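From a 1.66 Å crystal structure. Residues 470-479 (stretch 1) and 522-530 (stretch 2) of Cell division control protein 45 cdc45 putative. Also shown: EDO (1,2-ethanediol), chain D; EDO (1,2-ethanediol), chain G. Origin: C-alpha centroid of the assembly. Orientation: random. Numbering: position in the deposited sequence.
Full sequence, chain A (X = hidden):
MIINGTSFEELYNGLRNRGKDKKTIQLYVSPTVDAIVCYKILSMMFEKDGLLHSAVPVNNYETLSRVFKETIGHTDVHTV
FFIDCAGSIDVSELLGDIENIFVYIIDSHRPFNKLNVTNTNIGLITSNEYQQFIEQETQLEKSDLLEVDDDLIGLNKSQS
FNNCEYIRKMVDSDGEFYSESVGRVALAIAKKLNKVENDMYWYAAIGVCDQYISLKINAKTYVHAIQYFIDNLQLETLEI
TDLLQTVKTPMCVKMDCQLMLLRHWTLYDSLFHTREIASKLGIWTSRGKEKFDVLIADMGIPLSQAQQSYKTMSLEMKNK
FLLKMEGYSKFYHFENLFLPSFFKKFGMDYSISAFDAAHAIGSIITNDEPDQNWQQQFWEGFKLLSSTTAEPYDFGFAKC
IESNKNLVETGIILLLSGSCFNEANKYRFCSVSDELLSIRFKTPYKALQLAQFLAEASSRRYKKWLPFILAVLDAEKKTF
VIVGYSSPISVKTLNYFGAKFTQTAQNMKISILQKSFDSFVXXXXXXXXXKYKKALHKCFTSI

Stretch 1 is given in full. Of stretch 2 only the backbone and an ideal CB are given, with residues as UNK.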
# COMPACT_ATOMS: atom_id res chain seq x y z
N LEU A 470 15.07 10.41 7.30
CA LEU A 470 15.03 11.73 6.68
C LEU A 470 14.88 12.77 7.77
O LEU A 470 14.00 12.65 8.63
CB LEU A 470 13.84 11.82 5.71
CG LEU A 470 13.58 13.21 5.12
CD1 LEU A 470 14.65 13.62 4.19
CD2 LEU A 470 12.21 13.19 4.42
N ALA A 471 15.76 13.77 7.75
CA ALA A 471 15.70 14.91 8.67
C ALA A 471 15.39 16.18 7.88
O ALA A 471 16.14 16.52 6.96
CB ALA A 471 17.02 15.07 9.41
N VAL A 472 14.33 16.88 8.27
CA VAL A 472 13.91 18.09 7.59
C VAL A 472 13.90 19.24 8.57
O VAL A 472 13.28 19.15 9.64
CB VAL A 472 12.52 17.94 6.93
CG1 VAL A 472 12.19 19.20 6.09
CG2 VAL A 472 12.46 16.66 6.08
N LEU A 473 14.56 20.34 8.19
CA LEU A 473 14.63 21.51 9.04
C LEU A 473 13.26 22.13 9.22
O LEU A 473 12.55 22.39 8.25
CB LEU A 473 15.60 22.53 8.44
CG LEU A 473 15.70 23.86 9.19
CD1 LEU A 473 16.32 23.68 10.57
CD2 LEU A 473 16.49 24.87 8.37
N ASP A 474 12.88 22.37 10.48
CA ASP A 474 11.74 23.21 10.84
C ASP A 474 12.37 24.46 11.43
O ASP A 474 12.67 24.52 12.63
CB ASP A 474 10.81 22.50 11.83
CG ASP A 474 9.58 23.31 12.13
OD1 ASP A 474 9.62 24.56 12.04
OD2 ASP A 474 8.55 22.69 12.48
N ALA A 475 12.58 25.46 10.57
CA ALA A 475 13.38 26.62 10.97
C ALA A 475 12.69 27.45 12.03
O ALA A 475 13.36 28.04 12.88
CB ALA A 475 13.69 27.48 9.74
N GLU A 476 11.36 27.52 11.99
CA GLU A 476 10.61 28.27 13.00
C GLU A 476 10.75 27.63 14.38
O GLU A 476 10.96 28.34 15.37
CB GLU A 476 9.14 28.36 12.60
CG GLU A 476 8.26 29.07 13.63
CD GLU A 476 8.63 30.53 13.83
OE1 GLU A 476 9.54 31.03 13.13
OE2 GLU A 476 8.01 31.18 14.70
N LYS A 477 10.65 26.31 14.46
CA LYS A 477 10.78 25.62 15.73
C LYS A 477 12.22 25.40 16.15
O LYS A 477 12.47 25.03 17.30
CB LYS A 477 10.04 24.28 15.65
CG LYS A 477 9.59 23.71 16.98
CD LYS A 477 8.58 22.58 16.78
CE LYS A 477 8.34 21.80 18.06
NZ LYS A 477 7.41 20.66 17.84
N LYS A 478 13.19 25.63 15.25
CA LYS A 478 14.60 25.40 15.54
C LYS A 478 14.88 23.92 15.77
O LYS A 478 15.64 23.54 16.67
CB LYS A 478 15.05 26.24 16.74
CG LYS A 478 14.64 27.70 16.68
CD LYS A 478 15.26 28.40 15.48
CE LYS A 478 14.95 29.90 15.47
NZ LYS A 478 13.55 30.19 15.05
N THR A 479 14.28 23.06 14.94
CA THR A 479 14.37 21.63 15.09
C THR A 479 14.57 20.98 13.73
O THR A 479 14.37 21.61 12.68
CB THR A 479 13.11 21.03 15.72
OG1 THR A 479 11.99 21.30 14.85
CG2 THR A 479 12.84 21.62 17.11
N UNK A 522 10.20 11.48 15.04
CA UNK A 522 10.69 12.16 16.24
C UNK A 522 11.16 13.54 15.81
O UNK A 522 10.93 13.98 14.68
CB UNK A 522 11.81 11.38 16.92
N UNK A 523 11.82 14.26 16.72
CA UNK A 523 12.23 15.63 16.46
C UNK A 523 13.42 15.94 17.36
O UNK A 523 13.46 15.52 18.51
CB UNK A 523 11.08 16.61 16.70
N UNK A 524 14.40 16.66 16.81
CA UNK A 524 15.58 17.04 17.56
C UNK A 524 15.78 18.54 17.47
O UNK A 524 15.31 19.20 16.54
CB UNK A 524 16.82 16.30 17.05
N UNK A 525 16.53 19.08 18.44
CA UNK A 525 17.00 20.45 18.33
C UNK A 525 17.96 20.55 17.14
O UNK A 525 18.78 19.65 16.92
CB UNK A 525 17.68 20.90 19.63
N UNK A 526 17.85 21.63 16.37
CA UNK A 526 18.67 21.75 15.17
C UNK A 526 20.15 21.58 15.49
O UNK A 526 20.86 20.89 14.76
CB UNK A 526 18.43 23.10 14.50
N UNK A 527 20.62 22.21 16.56
CA UNK A 527 22.03 22.18 16.88
C UNK A 527 22.54 20.77 17.19
O UNK A 527 23.76 20.57 17.24
CB UNK A 527 22.30 23.10 18.07
N UNK A 528 21.64 19.81 17.43
CA UNK A 528 22.04 18.46 17.82
C UNK A 528 22.04 17.48 16.67
O UNK A 528 22.07 16.28 16.90
CB UNK A 528 21.11 17.94 18.92
N UNK A 529 22.04 17.97 15.43
CA UNK A 529 22.00 17.05 14.29
C UNK A 529 23.18 16.08 14.33
O UNK A 529 23.00 14.87 14.13
CB UNK A 529 22.01 17.83 12.97
N UNK A 530 24.40 16.60 14.54
CA UNK A 530 25.58 15.74 14.57
C UNK A 530 25.52 14.77 15.75
O UNK A 530 25.78 13.57 15.58
CB UNK A 530 26.85 16.59 14.65
C1 EDO D . 18.34 16.27 20.87
O1 EDO D . 17.59 17.36 20.36
C2 EDO D . 18.71 15.41 19.70
O2 EDO D . 19.66 14.51 20.05
C1 EDO G . 13.48 18.95 20.85
O1 EDO G . 13.27 17.54 20.89
C2 EDO G . 12.37 19.61 20.04
O2 EDO G . 11.10 19.28 20.59

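Position 522 has extended backbone angles, and nothing of stretch 1 lies within 5.5 Å of its ideal CB, so strand formers are mildly preferred. It is Thr522, a beta-branched residue at home in a strand, whose OG1 is hydrogen-bonded elsewhere in the structure.

At 523 the CA-to-CB bond points toward stretch 1, and the ideal CB lies 5.0 Å from CB of Thr479. Within reach are a hydroxyl, Thr479 OG1, and the extended, positively charged arm of Lys477. An acceptor of some length would suit: glutamate best, glutamine without the charge. The residue is Glu523, nearly straight with chi1 and chi2 both t. Its carboxylate serves two donors: OE1 forms a salt bridge with Lys477 NZ at 2.8 Å, and OE2 accepts a hydrogen bond from Thr479 OG1 at 2.7 Å. Nearby is a like charge, Asp474 OD2, 4.5 Å from Glu523 OE2.

Position 524 is again extended, with its CB sideways and beyond 5.5 Å of stretch 1; the backbone suits a beta-branched residue, and these atoms do not decide its polarity. Ile524 occupies it, its CB 3.4 Å from C2 of the chain D ethanediol, while its backbone O comes within 3.0 Å of Thr479 CA.

At 525, paired with Thr479 in an antiparallel, non-hydrogen-bonded bridge, CB points away, so many polar residues are possible. His525 turns its ring over C1 of one ethanediol (chain G), and its ND1 shares a water with Lys478 O and the side chain at 527.

Position 526 opens the 3-10 segment. Its N donates to Lys478 O (2.9 Å, 163°), which excludes proline. CB points toward stretch 1, 4.5 Å from Leu473 CD1, so an aliphatic residue or a long chain with a flat end could cover that leucine. Arg526 does the latter: Leu473 CD1 lies over one face of its guanidinium, 3.4 Å from NE.

The ideal CB at 527 meets nothing of stretch 1, and a polar residue is reasonable. Glu527 bends back, and its OE1 accepts from the water that also donates to Lys478 O.

Position 528 immediately precedes a helix, where Asn, Asp, Ser or Thr are common. Asn528 makes no capping bond; its ND2 instead donates to O1 of the chain D ethanediol (3.1 Å), which also accepts from His525 N.

At 529 the backbone is helical and CB points toward stretch 1, with Ala471 CB ahead at a distance that calls for a longer apolar chain. Leu529 brings CD1 to 4.4 Å from Ala471 CB.

Position 530 is helical and out of reach, so most helix-tolerant residues would serve; it is Val530.

Stretch 2 522-530: TEIHRENLV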
# COMPACT_ATOMS: atom_id res chain seq x y z
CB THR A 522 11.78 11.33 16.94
OG1 THR A 522 12.14 11.99 18.18
CG2 THR A 522 13.02 11.17 16.09
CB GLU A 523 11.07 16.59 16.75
CG GLU A 523 11.31 18.02 16.35
CD GLU A 523 10.05 18.87 16.48
OE1 GLU A 523 9.22 18.57 17.37
OE2 GLU A 523 9.87 19.81 15.68
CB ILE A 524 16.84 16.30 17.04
CG1 ILE A 524 17.15 16.74 15.60
CG2 ILE A 524 16.64 14.81 17.08
CD1 ILE A 524 18.48 16.22 15.09
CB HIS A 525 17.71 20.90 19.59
CG HIS A 525 16.81 20.96 20.79
ND1 HIS A 525 15.79 21.88 20.91
CD2 HIS A 525 16.79 20.21 21.92
CE1 HIS A 525 15.17 21.68 22.06
NE2 HIS A 525 15.75 20.68 22.69
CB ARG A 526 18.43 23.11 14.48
CG ARG A 526 19.67 23.68 13.74
CD ARG A 526 19.44 24.07 12.28
NE ARG A 526 18.84 25.38 12.13
CZ ARG A 526 19.05 26.20 11.09
NH1 ARG A 526 19.84 25.85 10.10
NH2 ARG A 526 18.45 27.37 11.07
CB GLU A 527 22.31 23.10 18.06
CG GLU A 527 21.51 22.82 19.32
CD GLU A 527 20.26 23.70 19.42
OE1 GLU A 527 19.49 23.79 18.43
OE2 GLU A 527 20.07 24.30 20.50
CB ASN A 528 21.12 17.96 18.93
CG ASN A 528 21.31 18.72 20.20
OD1 ASN A 528 22.41 19.20 20.49
ND2 ASN A 528 20.25 18.84 20.99
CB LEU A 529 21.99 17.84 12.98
CG LEU A 529 22.00 16.97 11.72
CD1 LEU A 529 20.75 16.14 11.58
CD2 LEU A 529 22.18 17.87 10.47
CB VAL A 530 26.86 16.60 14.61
CG1 VAL A 530 28.07 15.78 14.97
CG2 VAL A 530 27.06 17.26 13.24
O HOH W 1 16.47 24.29 19.18
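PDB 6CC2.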